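Long-range contacts in regulatory protein of LacI family (Chloroflexus aggregans, PDB 3BBL), which probably regulates transcription as a LacI-family DNA-binding protein whose effector-sensing region has the fold of periplasmic binding proteins: residues A[36-40]-A[255-259]; A[50-56]-A[77-83]. All coordinates share one frame; numbering follows the deposited sequence.

Contact 1: residues A[36-40]-A[255-259]; sequences AVNYF and VAIVE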
loop_
_atom_site.group_PDB
_atom_site.type_symbol
_atom_site.label_atom_id
_atom_site.label_comp_id
_atom_site.label_asym_id
_atom_site.label_seq_id
_atom_site.Cartn_x
_atom_site.Cartn_y
_atom_site.Cartn_z
ATOM N N ALA A 36 20.204 -11.895 2.608
ATOM C CA ALA A 36 20.647 -13.089 3.325
ATOM C C ALA A 36 21.704 -13.871 2.549
ATOM O O ALA A 36 22.542 -14.539 3.148
ATOM C CB ALA A 36 19.460 -13.987 3.641
ATOM N N VAL A 37 21.666 -13.793 1.224
ATOM C CA VAL A 37 22.652 -14.486 0.402
ATOM C C VAL A 37 23.585 -13.477 -0.263
ATOM O O VAL A 37 24.133 -13.730 -1.337
ATOM C CB VAL A 37 21.980 -15.360 -0.686
ATOM C CG1 VAL A 37 21.216 -16.497 -0.034
ATOM C CG2 VAL A 37 21.056 -14.510 -1.552
ATOM N N ASN A 38 23.744 -12.327 0.385
ATOM C CA ASN A 38 24.620 -11.258 -0.085
ATOM C C ASN A 38 24.298 -10.590 -1.418
ATOM O O ASN A 38 25.199 -10.125 -2.120
ATOM C CB ASN A 38 26.065 -11.754 -0.111
ATOM C CG ASN A 38 26.572 -12.117 1.264
ATOM O OD1 ASN A 38 26.649 -11.266 2.151
ATOM N ND2 ASN A 38 26.913 -13.385 1.456
ATOM N N TYR A 39 23.025 -10.532 -1.777
ATOM C CA TYR A 39 22.645 -9.868 -3.017
ATOM C C TYR A 39 21.831 -8.619 -2.689
ATOM O O TYR A 39 21.283 -8.497 -1.593
ATOM C CB TYR A 39 21.818 -10.797 -3.911
ATOM C CG TYR A 39 22.621 -11.765 -4.755
ATOM C CD1 TYR A 39 23.166 -12.922 -4.204
ATOM C CD2 TYR A 39 22.816 -11.532 -6.117
ATOM C CE1 TYR A 39 23.884 -13.824 -4.988
ATOM C CE2 TYR A 39 23.534 -12.426 -6.910
ATOM C CZ TYR A 39 24.064 -13.570 -6.340
ATOM O OH TYR A 39 24.773 -14.457 -7.121
ATOM N N PHE A 40 21.784 -7.679 -3.626
ATOM C CA PHE A 40 21.003 -6.462 -3.450
ATOM C C PHE A 40 20.045 -6.395 -4.622
ATOM O O PHE A 40 20.339 -6.906 -5.706
ATOM C CB PHE A 40 21.870 -5.195 -3.486
ATOM C CG PHE A 40 22.753 -5.009 -2.284
ATOM C CD1 PHE A 40 23.993 -5.632 -2.211
ATOM C CD2 PHE A 40 22.353 -4.191 -1.235
ATOM C CE1 PHE A 40 24.824 -5.443 -1.112
ATOM C CE2 PHE A 40 23.176 -3.996 -0.129
ATOM C CZ PHE A 40 24.415 -4.623 -0.068
ATOM N N VAL A 255 18.896 -16.458 -8.167
ATOM C CA VAL A 255 20.246 -16.564 -7.628
ATOM C C VAL A 255 20.860 -17.900 -8.042
ATOM O O VAL A 255 22.048 -17.976 -8.346
ATOM C CB VAL A 255 20.256 -16.446 -6.081
ATOM C CG1 VAL A 255 21.635 -16.788 -5.539
ATOM C CG2 VAL A 255 19.875 -15.030 -5.662
ATOM N N ALA A 256 20.045 -18.950 -8.060
ATOM C CA ALA A 256 20.522 -20.267 -8.455
ATOM C C ALA A 256 20.891 -20.264 -9.937
ATOM O O ALA A 256 21.900 -20.842 -10.331
ATOM C CB ALA A 256 19.454 -21.316 -8.181
ATOM N N ILE A 257 20.076 -19.607 -10.755
ATOM C CA ILE A 257 20.330 -19.540 -12.190
ATOM C C ILE A 257 21.577 -18.715 -12.467
ATOM O O ILE A 257 22.417 -19.087 -13.290
ATOM C CB ILE A 257 19.145 -18.904 -12.941
ATOM C CG1 ILE A 257 17.898 -19.770 -12.766
ATOM C CG2 ILE A 257 19.480 -18.754 -14.417
ATOM C CD1 ILE A 257 16.649 -19.177 -13.390
ATOM N N VAL A 258 21.692 -17.589 -11.777
ATOM C CA VAL A 258 22.835 -16.708 -11.945
ATOM C C VAL A 258 24.143 -17.400 -11.561
ATOM O O VAL A 258 25.179 -17.170 -12.181
ATOM C CB VAL A 258 22.670 -15.419 -11.098
ATOM C CG1 VAL A 258 23.996 -14.666 -11.005
ATOM C CG2 VAL A 258 21.611 -14.528 -11.721
ATOM N N GLU A 259 24.089 -18.259 -10.549
ATOM C CA GLU A 259 25.281 -18.952 -10.083
ATOM C C GLU A 259 25.554 -20.302 -10.751
ATOM O O GLU A 259 26.276 -21.139 -10.205
ATOM C CB GLU A 259 25.221 -19.101 -8.560
ATOM C CG GLU A 259 25.060 -17.757 -7.855
ATOM C CD GLU A 259 25.125 -17.852 -6.344
ATOM O OE1 GLU A 259 24.898 -18.957 -5.805
ATOM O OE2 GLU A 259 25.388 -16.814 -5.694
#
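Tyr39 sets its ring face against Val255 and its hydroxyl against Glu259 at the end of helix 243-258, tying the turn before strand 40-43 to a helix from late in the chain within the periplasmic-binding-protein-like fold. That turn closes helix 23-36 as a Schellman motif, with Asn38 in positive phi. From Tyr39 CB the ring leaves with CG opposite the carbonyl carbon (chi1 -83°), a torsion that lays the ring against Val255. CD1 runs beneath Val255 CG2, which sits almost centrally over one ring face as a CH-pi contact, 4.2 Å from the centroid. Further out, Tyr39 CE1 touches Val255 CG1 at 3.8 Å, and beyond it Tyr39 OH lies 4.0 Å from Val258 CG1. Val37 CG2 adds a looser apolar contact with Val255 CG2. The ring also meets Phe5 edge-to-face. A phenylalanine in place of Tyr39 would probably keep the valine packing but leave the Glu259 carboxylate without its hydroxyl donor and freer to turn. Glu259 OE1 is salt-bridged to Arg261, so both carboxylate oxygens are held. At the tip, Tyr39 OH donates to Glu259 OE2 over 2.8 Å, reaching its anti side 22° out of the carboxylate plane.

Contact 2: residues A[50-56]-A[77-83]; sequences RSQIDIY and DPRVQFL
Ser51 and Pro78 bring their CA atoms within 5.4 Å, and the CA atoms of Ile53 and Arg79 follow at 6.4 Å, so the approach to helix 54-61 runs close beside the first turn of helix 78-85. These are successive helices of a Rossmann-like alternation of strands and helices, and the contact joins their N-terminal ends. Pro78 CG presses against Arg50 O at 3.1 Å, a tight fit. Ile53, the N-cap residue of its helix, places CG1 between the backbone N and carbonyl carbon (chi1 53°); this swings CD1 over one face of the Phe82 ring, 3.3 Å from Phe82 CD1. Tyr56 CB also packs on Phe82, while its ring touches Leu83 and, outside the contact, meets Phe44 edge-to-face.

The polar side is a salt-bridge network on Asp77, which also caps helix 78-85 by a weak bond from Arg79 N. Arg79, bent at its third torsion, grips the carboxylate side-on: NE donates to the syn lone pair of Asp77 OD2 at 2.8 Å, and NH2 reaches OD1 from above the carboxylate plane. Asn74 N also binds OD1. Arg50, extended from CG to NE, adds a long salt bridge to OD1, its NE hydrogen-bonded to Ser72 O; its guanidinium stands at 79° to that of Arg79. Tyr56 OH rests against Arg79 CD at 3.3 Å, and a water 2.6 Å from Tyr56 OH accepts a hydrogen bond from Arg79 NH1 over 3.2 Å.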
loop_
_atom_site.group_PDB
_atom_site.type_symbol
_atom_site.label_atom_id
_atom_site.label_comp_id
_atom_site.label_asym_id
_atom_site.label_seq_id
_atom_site.Cartn_x
_atom_site.Cartn_y
_atom_site.Cartn_z
ATOM N N ARG A 50 6.032 -1.342 -22.287
ATOM C CA ARG A 50 6.885 -2.515 -22.122
ATOM C C ARG A 50 7.767 -2.848 -23.318
ATOM O O ARG A 50 8.765 -3.555 -23.176
ATOM C CB ARG A 50 6.034 -3.735 -21.751
ATOM C CG ARG A 50 5.409 -3.658 -20.370
ATOM C CD ARG A 50 4.527 -4.868 -20.095
ATOM N NE ARG A 50 3.924 -4.823 -18.765
ATOM C CZ ARG A 50 3.129 -3.846 -18.334
ATOM N NH1 ARG A 50 2.832 -2.819 -19.121
ATOM N NH2 ARG A 50 2.631 -3.891 -17.106
ATOM N N SER A 51 7.408 -2.341 -24.493
ATOM C CA SER A 51 8.195 -2.605 -25.692
ATOM C C SER A 51 9.561 -1.927 -25.599
ATOM O O SER A 51 10.555 -2.447 -26.107
ATOM C CB SER A 51 7.452 -2.120 -26.941
ATOM O OG SER A 51 7.329 -0.713 -26.950
ATOM N N GLN A 52 9.611 -0.767 -24.948
ATOM C CA GLN A 52 10.868 -0.046 -24.785
ATOM C C GLN A 52 11.757 -0.756 -23.763
ATOM O O GLN A 52 11.621 -0.565 -22.555
ATOM C CB GLN A 52 10.594 1.393 -24.357
ATOM C CG GLN A 52 9.987 2.236 -25.465
ATOM C CD GLN A 52 9.600 3.628 -25.000
ATOM O OE1 GLN A 52 8.663 3.797 -24.215
ATOM N NE2 GLN A 52 10.327 4.635 -25.477
ATOM N N ILE A 53 12.671 -1.574 -24.274
ATOM C CA ILE A 53 13.587 -2.358 -23.451
ATOM C C ILE A 53 14.988 -1.763 -23.338
ATOM O O ILE A 53 15.921 -2.438 -22.900
ATOM C CB ILE A 53 13.721 -3.776 -24.022
ATOM C CG1 ILE A 53 14.101 -3.686 -25.504
ATOM C CG2 ILE A 53 12.420 -4.549 -23.816
ATOM C CD1 ILE A 53 14.098 -5.010 -26.230
ATOM N N ASP A 54 15.137 -0.508 -23.739
ATOM C CA ASP A 54 16.429 0.159 -23.678
ATOM C C ASP A 54 17.116 0.020 -22.330
ATOM O O ASP A 54 18.280 -0.372 -22.257
ATOM C CB ASP A 54 16.266 1.637 -24.017
ATOM C CG ASP A 54 16.434 1.912 -25.492
ATOM O OD1 ASP A 54 16.217 0.981 -26.299
ATOM O OD2 ASP A 54 16.777 3.061 -25.844
ATOM N N ILE A 55 16.387 0.341 -21.268
ATOM C CA ILE A 55 16.920 0.262 -19.918
ATOM C C ILE A 55 17.462 -1.135 -19.596
ATOM O O ILE A 55 18.465 -1.263 -18.892
ATOM C CB ILE A 55 15.843 0.679 -18.892
ATOM C CG1 ILE A 55 16.396 0.570 -17.470
ATOM C CG2 ILE A 55 14.601 -0.165 -19.083
ATOM C CD1 ILE A 55 17.543 1.515 -17.170
ATOM N N TYR A 56 16.814 -2.178 -20.106
ATOM C CA TYR A 56 17.298 -3.534 -19.858
ATOM C C TYR A 56 18.616 -3.727 -20.599
ATOM O O TYR A 56 19.568 -4.300 -20.069
ATOM C CB TYR A 56 16.291 -4.588 -20.338
ATOM C CG TYR A 56 15.092 -4.759 -19.429
ATOM C CD1 TYR A 56 13.963 -3.956 -19.573
ATOM C CD2 TYR A 56 15.097 -5.715 -18.409
ATOM C CE1 TYR A 56 12.872 -4.095 -18.728
ATOM C CE2 TYR A 56 14.013 -5.858 -17.558
ATOM C CZ TYR A 56 12.901 -5.043 -17.722
ATOM O OH TYR A 56 11.824 -5.165 -16.868
ATOM N N ASP A 77 5.135 -10.948 -23.650
ATOM C CA ASP A 77 5.784 -9.810 -23.028
ATOM C C ASP A 77 7.110 -9.514 -23.730
ATOM O O ASP A 77 8.002 -10.364 -23.784
ATOM C CB ASP A 77 6.033 -10.089 -21.544
ATOM C CG ASP A 77 6.197 -8.814 -20.734
ATOM O OD1 ASP A 77 5.191 -8.331 -20.167
ATOM O OD2 ASP A 77 7.329 -8.286 -20.675
ATOM N N PRO A 78 7.251 -8.299 -24.283
ATOM C CA PRO A 78 8.491 -7.932 -24.975
ATOM C C PRO A 78 9.753 -8.065 -24.104
ATOM O O PRO A 78 10.820 -8.438 -24.595
ATOM C CB PRO A 78 8.220 -6.494 -25.432
ATOM C CG PRO A 78 7.236 -5.983 -24.422
ATOM C CD PRO A 78 6.314 -7.162 -24.238
ATOM N N ARG A 79 9.629 -7.772 -22.815
ATOM C CA ARG A 79 10.766 -7.881 -21.907
ATOM C C ARG A 79 11.232 -9.334 -21.798
ATOM O O ARG A 79 12.430 -9.609 -21.755
ATOM C CB ARG A 79 10.393 -7.361 -20.516
ATOM C CG ARG A 79 10.030 -5.881 -20.456
ATOM C CD ARG A 79 9.417 -5.542 -19.109
ATOM N NE ARG A 79 8.228 -6.359 -18.853
ATOM C CZ ARG A 79 7.599 -6.428 -17.683
ATOM N NH1 ARG A 79 8.041 -5.725 -16.648
ATOM N NH2 ARG A 79 6.534 -7.207 -17.545
ATOM N N VAL A 80 10.280 -10.259 -21.755
ATOM C CA VAL A 80 10.596 -11.681 -21.652
ATOM C C VAL A 80 11.239 -12.176 -22.944
ATOM O O VAL A 80 12.177 -12.975 -22.924
ATOM C CB VAL A 80 9.321 -12.510 -21.376
ATOM C CG1 VAL A 80 9.645 -14.003 -21.390
ATOM C CG2 VAL A 80 8.725 -12.103 -20.033
ATOM N N GLN A 81 10.716 -11.692 -24.063
ATOM C CA GLN A 81 11.208 -12.054 -25.383
ATOM C C GLN A 81 12.669 -11.619 -25.494
ATOM O O GLN A 81 13.548 -12.401 -25.863
ATOM C CB GLN A 81 10.367 -11.334 -26.438
ATOM C CG GLN A 81 10.205 -12.055 -27.756
ATOM C CD GLN A 81 9.373 -11.244 -28.735
ATOM O OE1 GLN A 81 8.259 -10.809 -28.416
ATOM N NE2 GLN A 81 9.909 -11.032 -29.935
ATOM N N PHE A 82 12.912 -10.360 -25.154
ATOM C CA PHE A 82 14.248 -9.785 -25.207
ATOM C C PHE A 82 15.267 -10.545 -24.364
ATOM O O PHE A 82 16.259 -11.045 -24.888
ATOM C CB PHE A 82 14.193 -8.327 -24.759
ATOM C CG PHE A 82 15.537 -7.671 -24.673
ATOM C CD1 PHE A 82 16.308 -7.478 -25.816
ATOM C CD2 PHE A 82 16.036 -7.246 -23.446
ATOM C CE1 PHE A 82 17.559 -6.870 -25.738
ATOM C CE2 PHE A 82 17.284 -6.639 -23.356
ATOM C CZ PHE A 82 18.048 -6.451 -24.506
ATOM N N LEU A 83 15.025 -10.632 -23.060
ATOM C CA LEU A 83 15.945 -11.323 -22.164
ATOM C C LEU A 83 16.180 -12.766 -22.581
ATOM O O LEU A 83 17.251 -13.323 -22.337
ATOM C CB LEU A 83 15.426 -11.266 -20.722
ATOM C CG LEU A 83 15.267 -9.842 -20.178
ATOM C CD1 LEU A 83 14.685 -9.878 -18.777
ATOM C CD2 LEU A 83 16.620 -9.141 -20.187
HETATM O O HOH W 1 10.099 -3.289 -16.651
#

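Contacts 1 and 2 belong to the same subdomain and lie on the two faces of its sheet, their centres 22 Å apart and their nearest atoms about 10 Å apart. Strands 6-9 and 67-70, neighbours in that sheet, separate them: Val255 of contact 1 leans on Ile7, whereas Tyr56 and Leu83 of contact 2 rest on Phe68 and Leu70. Contact 2 joins elements close in sequence, both lying between the two halves of contact 1, which brings back a helix more than 200 residues later. Phe40, the last residue of 36-40, packs on Leu42 of the second subunit. In relatives the effector binds in the cleft between the two subdomains, and the same probably holds here.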